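Local atomic coordinates of uncharacterized protein (Bacteroides eggerthii, PDB entry 4FTD), a protein that is of unknown function but combines a six-bladed beta-propeller with an immunoglobulin-like domain and may take part in carbohydrate metabolism. Residues G195-N199 and G200-L204; A231-V235 and G236-G240; Y311-G315 and I316-V320. All coordinates share one frame; numbering follows the deposited sequence.

Interaction 1 (G195-N199 and G200-L204)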
loop_
_atom_site.group_PDB
_atom_site.type_symbol
_atom_site.label_atom_id
_atom_site.label_comp_id
_atom_site.label_asym_id
_atom_site.label_seq_id
_atom_site.Cartn_x
_atom_site.Cartn_y
_atom_site.Cartn_z
ATOM N N GLY A 195 -12.682 -3.684 -14.728
ATOM C CA GLY A 195 -13.417 -4.524 -13.786
ATOM C C GLY A 195 -12.725 -4.473 -12.436
ATOM O O GLY A 195 -11.711 -3.791 -12.292
ATOM N N ALA A 196 -13.189 -5.285 -11.513
ATOM C CA ALA A 196 -12.660 -5.278 -10.164
ATOM C C ALA A 196 -13.128 -6.550 -9.453
ATOM O O ALA A 196 -14.216 -7.086 -9.716
ATOM C CB ALA A 196 -13.152 -4.019 -9.418
ATOM N N LEU A 197 -12.314 -6.957 -8.498
ATOM C CA LEU A 197 -12.624 -7.940 -7.484
ATOM C C LEU A 197 -12.950 -7.180 -6.185
ATOM O O LEU A 197 -12.152 -6.398 -5.694
ATOM C CB LEU A 197 -11.422 -8.828 -7.245
ATOM C CG LEU A 197 -11.128 -9.989 -8.136
ATOM C CD1 LEU A 197 -9.736 -10.591 -7.801
ATOM C CD2 LEU A 197 -12.227 -11.031 -7.975
ATOM N N ILE A 198 -14.150 -7.365 -5.665
ATOM C CA ILE A 198 -14.630 -6.649 -4.488
ATOM C C ILE A 198 -15.546 -7.591 -3.724
ATOM O O ILE A 198 -16.484 -8.131 -4.305
ATOM C CB ILE A 198 -15.410 -5.390 -4.857
ATOM C CG1 ILE A 198 -14.530 -4.487 -5.750
ATOM C CG2 ILE A 198 -15.793 -4.623 -3.590
ATOM C CD1 ILE A 198 -15.096 -3.142 -6.045
ATOM N N ASN A 199 -15.266 -7.781 -2.433
ATOM C CA ASN A 199 -16.089 -8.608 -1.538
ATOM C C ASN A 199 -16.208 -10.027 -2.019
ATOM O O ASN A 199 -17.201 -10.681 -1.802
ATOM C CB ASN A 199 -17.505 -7.974 -1.331
ATOM C CG ASN A 199 -17.454 -6.570 -0.730
ATOM O OD1 ASN A 199 -16.657 -6.306 0.165
ATOM N ND2 ASN A 199 -18.316 -5.667 -1.211
ATOM N N GLY A 200 -15.196 -10.528 -2.709
ATOM C CA GLY A 200 -15.288 -11.859 -3.293
ATOM C C GLY A 200 -16.111 -11.967 -4.590
ATOM O O GLY A 200 -16.313 -13.067 -5.077
ATOM N N HIS A 201 -16.609 -10.842 -5.108
ATOM C CA HIS A 201 -17.384 -10.813 -6.340
ATOM C C HIS A 201 -16.561 -10.212 -7.463
ATOM O O HIS A 201 -15.655 -9.430 -7.218
ATOM C CB HIS A 201 -18.615 -9.917 -6.151
ATOM C CG HIS A 201 -19.364 -10.199 -4.893
ATOM N ND1 HIS A 201 -19.809 -11.463 -4.560
ATOM C CD2 HIS A 201 -19.710 -9.397 -3.868
ATOM C CE1 HIS A 201 -20.401 -11.420 -3.381
ATOM N NE2 HIS A 201 -20.376 -10.173 -2.949
ATOM N N VAL A 202 -16.930 -10.533 -8.696
ATOM C CA VAL A 202 -16.335 -9.919 -9.861
ATOM C C VAL A 202 -17.328 -8.934 -10.491
ATOM O O VAL A 202 -18.535 -9.215 -10.618
ATOM C CB VAL A 202 -15.913 -10.959 -10.896
ATOM C CG1 VAL A 202 -15.298 -10.260 -12.109
ATOM C CG2 VAL A 202 -14.961 -11.950 -10.242
ATOM N N TYR A 203 -16.801 -7.767 -10.839
ATOM C CA TYR A 203 -17.510 -6.782 -11.616
ATOM C C TYR A 203 -16.745 -6.525 -12.894
ATOM O O TYR A 203 -15.538 -6.347 -12.830
ATOM C CB TYR A 203 -17.548 -5.462 -10.878
ATOM C CG TYR A 203 -18.390 -5.467 -9.618
ATOM C CD1 TYR A 203 -17.872 -5.972 -8.406
ATOM C CD2 TYR A 203 -19.680 -5.014 -9.636
ATOM C CE1 TYR A 203 -18.671 -6.004 -7.249
ATOM C CE2 TYR A 203 -20.446 -5.010 -8.495
ATOM C CZ TYR A 203 -19.931 -5.499 -7.306
ATOM O OH TYR A 203 -20.716 -5.574 -6.180
ATOM N N LEU A 204 -17.440 -6.457 -14.027
ATOM C CA LEU A 204 -16.852 -5.985 -15.268
ATOM C C LEU A 204 -17.752 -4.921 -15.886
ATOM O O LEU A 204 -18.949 -4.966 -15.742
ATOM C CB LEU A 204 -16.657 -7.119 -16.274
ATOM C CG LEU A 204 -15.734 -8.323 -16.008
ATOM C CD1 LEU A 204 -15.678 -9.189 -17.238
ATOM C CD2 LEU A 204 -14.344 -7.889 -15.605
#

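Interaction 2 (A231-V235 and G236-G240)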
loop_
_atom_site.group_PDB
_atom_site.type_symbol
_atom_site.label_atom_id
_atom_site.label_comp_id
_atom_site.label_asym_id
_atom_site.label_seq_id
_atom_site.Cartn_x
_atom_site.Cartn_y
_atom_site.Cartn_z
ATOM N N ALA A 231 -26.392 -3.471 -14.897
ATOM C CA ALA A 231 -26.676 -2.159 -15.503
ATOM C C ALA A 231 -26.546 -2.247 -16.981
ATOM O O ALA A 231 -25.704 -3.007 -17.514
ATOM C CB ALA A 231 -25.728 -1.090 -14.987
ATOM N N ASN A 232 -27.369 -1.462 -17.647
ATOM C CA ASN A 232 -27.355 -1.270 -19.081
ATOM C C ASN A 232 -27.728 0.205 -19.317
ATOM O O ASN A 232 -28.868 0.548 -19.551
ATOM C CB ASN A 232 -28.258 -2.312 -19.774
ATOM C CG ASN A 232 -28.066 -2.336 -21.271
ATOM O OD1 ASN A 232 -27.521 -1.415 -21.824
ATOM N ND2 ASN A 232 -28.562 -3.355 -21.919
ATOM N N ILE A 233 -26.719 1.057 -19.189
ATOM C CA ILE A 233 -26.867 2.500 -19.104
ATOM C C ILE A 233 -26.896 3.069 -20.502
ATOM O O ILE A 233 -26.022 2.780 -21.350
ATOM C CB ILE A 233 -25.723 3.116 -18.267
ATOM C CG1 ILE A 233 -25.772 2.576 -16.826
ATOM C CG2 ILE A 233 -25.737 4.636 -18.342
ATOM C CD1 ILE A 233 -24.493 2.796 -16.045
ATOM N N ASN A 234 -27.986 3.780 -20.768
ATOM C CA ASN A 234 -28.179 4.520 -22.004
ATOM C C ASN A 234 -27.558 5.885 -21.766
ATOM O O ASN A 234 -28.183 6.742 -21.157
ATOM C CB ASN A 234 -29.661 4.679 -22.315
ATOM C CG ASN A 234 -29.905 5.280 -23.676
ATOM O OD1 ASN A 234 -29.097 6.048 -24.204
ATOM N ND2 ASN A 234 -31.022 4.903 -24.272
ATOM N N VAL A 235 -26.352 6.091 -22.286
ATOM C CA VAL A 235 -25.599 7.320 -22.041
ATOM C C VAL A 235 -26.315 8.516 -22.674
ATOM O O VAL A 235 -26.268 9.627 -22.137
ATOM C CB VAL A 235 -24.124 7.179 -22.507
ATOM C CG1 VAL A 235 -23.372 8.523 -22.392
ATOM C CG2 VAL A 235 -23.431 6.125 -21.639
ATOM N N GLY A 236 -27.014 8.254 -23.788
ATOM C CA GLY A 236 -27.785 9.253 -24.500
ATOM C C GLY A 236 -28.915 9.854 -23.658
ATOM O O GLY A 236 -29.345 10.914 -23.951
ATOM N N ASN A 237 -29.390 9.143 -22.634
ATOM C CA ASN A 237 -30.439 9.629 -21.733
ATOM C C ASN A 237 -29.858 10.319 -20.489
ATOM O O ASN A 237 -30.591 10.559 -19.560
ATOM C CB ASN A 237 -31.322 8.448 -21.275
ATOM C CG ASN A 237 -32.107 7.786 -22.413
ATOM O OD1 ASN A 237 -32.288 8.359 -23.482
ATOM N ND2 ASN A 237 -32.607 6.575 -22.159
ATOM N N ILE A 238 -28.541 10.584 -20.438
ATOM C CA ILE A 238 -27.931 11.278 -19.285
ATOM C C ILE A 238 -27.607 12.730 -19.685
ATOM O O ILE A 238 -26.649 12.959 -20.399
ATOM C CB ILE A 238 -26.671 10.572 -18.750
ATOM C CG1 ILE A 238 -26.990 9.110 -18.359
ATOM C CG2 ILE A 238 -26.106 11.337 -17.547
ATOM C CD1 ILE A 238 -25.761 8.268 -18.066
ATOM N N PRO A 239 -28.397 13.721 -19.221
ATOM C CA PRO A 239 -28.024 15.105 -19.599
ATOM C C PRO A 239 -26.596 15.475 -19.153
ATOM O O PRO A 239 -26.231 15.204 -18.024
ATOM C CB PRO A 239 -29.055 15.969 -18.839
ATOM C CG PRO A 239 -30.223 15.052 -18.648
ATOM C CD PRO A 239 -29.599 13.701 -18.375
ATOM N N GLY A 240 -25.804 16.057 -20.050
ATOM C CA GLY A 240 -24.424 16.476 -19.739
ATOM C C GLY A 240 -23.348 15.405 -19.921
ATOM O O GLY A 240 -22.151 15.691 -19.820
HETATM O O HOH W 1 -31.076 7.933 -25.985
HETATM O O HOH W 2 -26.051 12.244 -23.179
#

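Interaction 3 (Y311-G315 and I316-V320)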
loop_
_atom_site.group_PDB
_atom_site.type_symbol
_atom_site.label_atom_id
_atom_site.label_comp_id
_atom_site.label_asym_id
_atom_site.label_seq_id
_atom_site.Cartn_x
_atom_site.Cartn_y
_atom_site.Cartn_z
ATOM N N TYR A 311 -12.583 11.555 -1.063
ATOM C CA TYR A 311 -11.982 10.703 -2.103
ATOM C C TYR A 311 -10.686 11.322 -2.580
ATOM O O TYR A 311 -10.465 12.532 -2.389
ATOM C CB TYR A 311 -12.928 10.585 -3.321
ATOM C CG TYR A 311 -14.264 9.946 -2.997
ATOM C CD1 TYR A 311 -15.238 10.621 -2.232
ATOM C CD2 TYR A 311 -14.555 8.653 -3.431
ATOM C CE1 TYR A 311 -16.439 10.006 -1.907
ATOM C CE2 TYR A 311 -15.762 8.048 -3.122
ATOM C CZ TYR A 311 -16.698 8.725 -2.361
ATOM O OH TYR A 311 -17.870 8.091 -2.038
ATOM N N LEU A 312 -9.846 10.503 -3.215
ATOM C CA LEU A 312 -8.633 10.998 -3.828
ATOM C C LEU A 312 -8.830 10.850 -5.331
ATOM O O LEU A 312 -9.213 9.814 -5.814
ATOM C CB LEU A 312 -7.399 10.264 -3.343
ATOM C CG LEU A 312 -6.960 10.398 -1.896
ATOM C CD1 LEU A 312 -5.655 9.618 -1.761
ATOM C CD2 LEU A 312 -6.775 11.873 -1.516
ATOM N N TRP A 313 -8.609 11.937 -6.056
ATOM C CA TRP A 313 -8.676 11.956 -7.497
ATOM C C TRP A 313 -7.288 12.244 -8.034
ATOM O O TRP A 313 -6.604 13.128 -7.542
ATOM C CB TRP A 313 -9.618 13.069 -7.930
ATOM C CG TRP A 313 -9.692 13.368 -9.399
ATOM C CD1 TRP A 313 -9.592 12.475 -10.437
ATOM C CD2 TRP A 313 -9.983 14.626 -9.996
ATOM N NE1 TRP A 313 -9.755 13.103 -11.632
ATOM C CE2 TRP A 313 -10.029 14.424 -11.398
ATOM C CE3 TRP A 313 -10.198 15.916 -9.489
ATOM C CZ2 TRP A 313 -10.264 15.454 -12.299
ATOM C CZ3 TRP A 313 -10.446 16.961 -10.396
ATOM C CH2 TRP A 313 -10.481 16.719 -11.785
ATOM N N SER A 314 -6.863 11.455 -9.007
ATOM C CA SER A 314 -5.671 11.762 -9.764
ATOM C C SER A 314 -5.794 11.286 -11.206
ATOM O O SER A 314 -6.711 10.497 -11.576
ATOM C CB SER A 314 -4.395 11.223 -9.097
ATOM O OG SER A 314 -4.190 9.841 -9.374
ATOM N N GLY A 315 -4.861 11.806 -12.011
ATOM C CA GLY A 315 -4.766 11.527 -13.440
ATOM C C GLY A 315 -3.367 11.857 -13.953
ATOM O O GLY A 315 -2.464 12.238 -13.179
ATOM N N ILE A 316 -3.195 11.742 -15.257
ATOM C CA ILE A 316 -1.894 11.906 -15.884
ATOM C C ILE A 316 -1.270 13.249 -15.563
ATOM O O ILE A 316 -0.103 13.304 -15.178
ATOM C CB ILE A 316 -1.930 11.588 -17.410
ATOM C CG1 ILE A 316 -2.388 10.127 -17.648
ATOM C CG2 ILE A 316 -0.567 11.792 -18.032
ATOM C CD1 ILE A 316 -1.559 9.044 -16.961
ATOM N N ARG A 317 -2.052 14.307 -15.692
ATOM C CA ARG A 317 -1.606 15.666 -15.343
ATOM C C ARG A 317 -2.463 16.293 -14.229
ATOM O O ARG A 317 -2.635 17.516 -14.180
ATOM C CB ARG A 317 -1.578 16.564 -16.595
ATOM C CG ARG A 317 -0.535 16.131 -17.622
ATOM C CD ARG A 317 -0.545 17.057 -18.828
ATOM N NE ARG A 317 -1.805 16.996 -19.557
ATOM C CZ ARG A 317 -2.186 15.995 -20.366
ATOM N NH1 ARG A 317 -1.420 14.926 -20.579
ATOM N NH2 ARG A 317 -3.353 16.051 -20.960
ATOM N N VAL A 318 -3.006 15.448 -13.352
ATOM C CA VAL A 318 -3.733 15.867 -12.158
ATOM C C VAL A 318 -3.030 15.196 -10.964
ATOM O O VAL A 318 -3.150 13.964 -10.767
ATOM C CB VAL A 318 -5.246 15.512 -12.171
ATOM C CG1 VAL A 318 -5.872 15.905 -10.824
ATOM C CG2 VAL A 318 -5.988 16.225 -13.337
ATOM N N PRO A 319 -2.263 15.980 -10.179
ATOM C CA PRO A 319 -1.689 15.447 -8.935
ATOM C C PRO A 319 -2.786 14.921 -8.024
ATOM O O PRO A 319 -3.917 15.378 -8.136
ATOM C CB PRO A 319 -1.045 16.675 -8.272
ATOM C CG PRO A 319 -0.962 17.706 -9.316
ATOM C CD PRO A 319 -2.040 17.426 -10.310
ATOM N N VAL A 320 -2.425 13.999 -7.130
ATOM C CA VAL A 320 -3.324 13.405 -6.133
ATOM C C VAL A 320 -3.988 14.551 -5.351
ATOM O O VAL A 320 -3.314 15.380 -4.725
ATOM C CB VAL A 320 -2.569 12.416 -5.206
ATOM C CG1 VAL A 320 -3.457 11.940 -4.072
ATOM C CG2 VAL A 320 -2.060 11.215 -6.014
#

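Interaction 1 (G195-N199 and G200-L204)
The side chain of H201 leaves its backbone with CG anti to the carbonyl carbon (chi1 -48°), and this folds the imidazole back over the turn until the carbonyl oxygen of N199 stands above the centre of one ring face. From the same corner N199 offers its CB to the ring, 3.7 Å from H201 CD2. ND1 bonds to the carbonyl oxygen of E221, which helps to fix the ring's rotation. N199 and G200 fill the two corners of a type I' turn; at the backbone angles of G200 a CB would jam against N199 O. Two bonds close the turn. H201 N reaches I198 O at 2.8 Å from well above the carbonyl plane, whereas I198 N meets H201 O at 3.0 Å within it. Farther along, A196 and Y203 form the next hydrogen-bonded pair, and Y203 CE1 leans on I198 CB at 4.1 Å. The other sheet face carries L197 and V202, whose CD2 and CG2 touch at 3.7 Å. Replacing H201 by a leucine would probably leave the E221 carbonyl without its donor and N199 O without the flat group beneath it. The tight two-residue connection thus pairs a backbone bonded four times across the hairpin with a side chain whose ND1 reaches the carbonyl of E221, just past the end of the neighbouring strand 215-220.

Interaction 2 (A231-V235 and G236-G240)
N234 and N237 set their amides against each other at a slant, the two planes 30° apart, where the chain leaves strand 228-233. CG of N234 stands anti to its backbone N (chi1 -172°), which carries the amide over to that of N237. The nitrogens lie side by side, N234 ND2 to N237 ND2 at 3.1 Å, two donors that cannot bond each other. A water does the joining instead, donating to N237 OD1 at 2.8 Å and to N234 OD1 by a longer bond. Beneath the amides the backbone curls: N237 N donates to N234 O at 3.1 Å, and I238 N to V235 O at 3.0 Å. Both donors sit well above the carbonyl planes. V235 O is gripped twice, since a second water also donates to it, at 2.8 Å, while reaching I238 O. The apolar side of the turn is closed by I233 and I238, whose branches cross with I233 CG2 3.6 Å from I238 CD1. Both isoleucines also lean on strand 281-291, I233 on I287 and I238 on V289, while V235 packs on F215. Successive bonds from a residue to the third one before it mark a short 3-10 turn, placed where the outermost strand of one propeller blade gives way to the loop that runs to the next.

Interaction 3 (Y311-G315 and I316-V320)
G315 N donates to V318 O at 3.0 Å, almost straight, with the donor in the carbonyl plane and on a lone pair. The return bond, V318 N to G315 O, is weak at 3.3 Å. Together they make G315 and V318 an antiparallel hydrogen-bonded pair closing a type I turn, with I316 and R317 at its corners. V318 CG1 lies over one face of the W313 indole, loosely, its nearest ring atom being CD2 at 4.4 Å. CG1 is anti to the backbone N of V318 (chi1 176°), while the indole, likewise anti (chi1 173°), rises beside it on the same side of the hairpin. The opposite side holds L312, S314 and V320. There the valine spreads its two branches: CG1 meets L312 CD1 at 3.9 Å, and CG2 meets S314 CB at the same distance. S314 CB also rests 3.4 Å from V318 O. Its hydroxyl, held between backbone N and carbonyl carbon, bonds to A339 O instead. V320 CA comes to 3.6 Å from W313 O in a CA-H...O contact. Backbone bonds that join G315 to V318 but W313 to T321 leave one residue more on the second strand, consistent with a beta bulge at P319 and V320 opposite S314; P319 has no N-H to offer there. The two strands are the inner pair of a four-stranded antiparallel blade. W313 NE1 bonds to T300 OG1 on the flanking strand 300-304, and the indole meets F271 of strand 270-277 nearly at right angles. L312 and S314 pack on P342 of strand 342-347, and at the turn R317 forms a salt bridge with D295 in the loop before strand 300-304.

How the interactions relate
Along the chain the three contacts follow in series, none nested in or crossing another. Interaction 1 turns the chain between strands 190-198 and 201-207, the first two of a four-stranded sheet. After strand 215-220 comes strand 228-233, the outer edge of that sheet, and interaction 2 bends the chain away from it toward strand 250-253; the two contacts therefore serve one blade, their centres about 23 Å apart. The chain then builds the sheet ending with strand 281-291, which interaction 2 also touches. Interaction 3 closes the middle hairpin of the following sheet, strands 311-315 and 318-323, its centre about 25 Å from that of interaction 2.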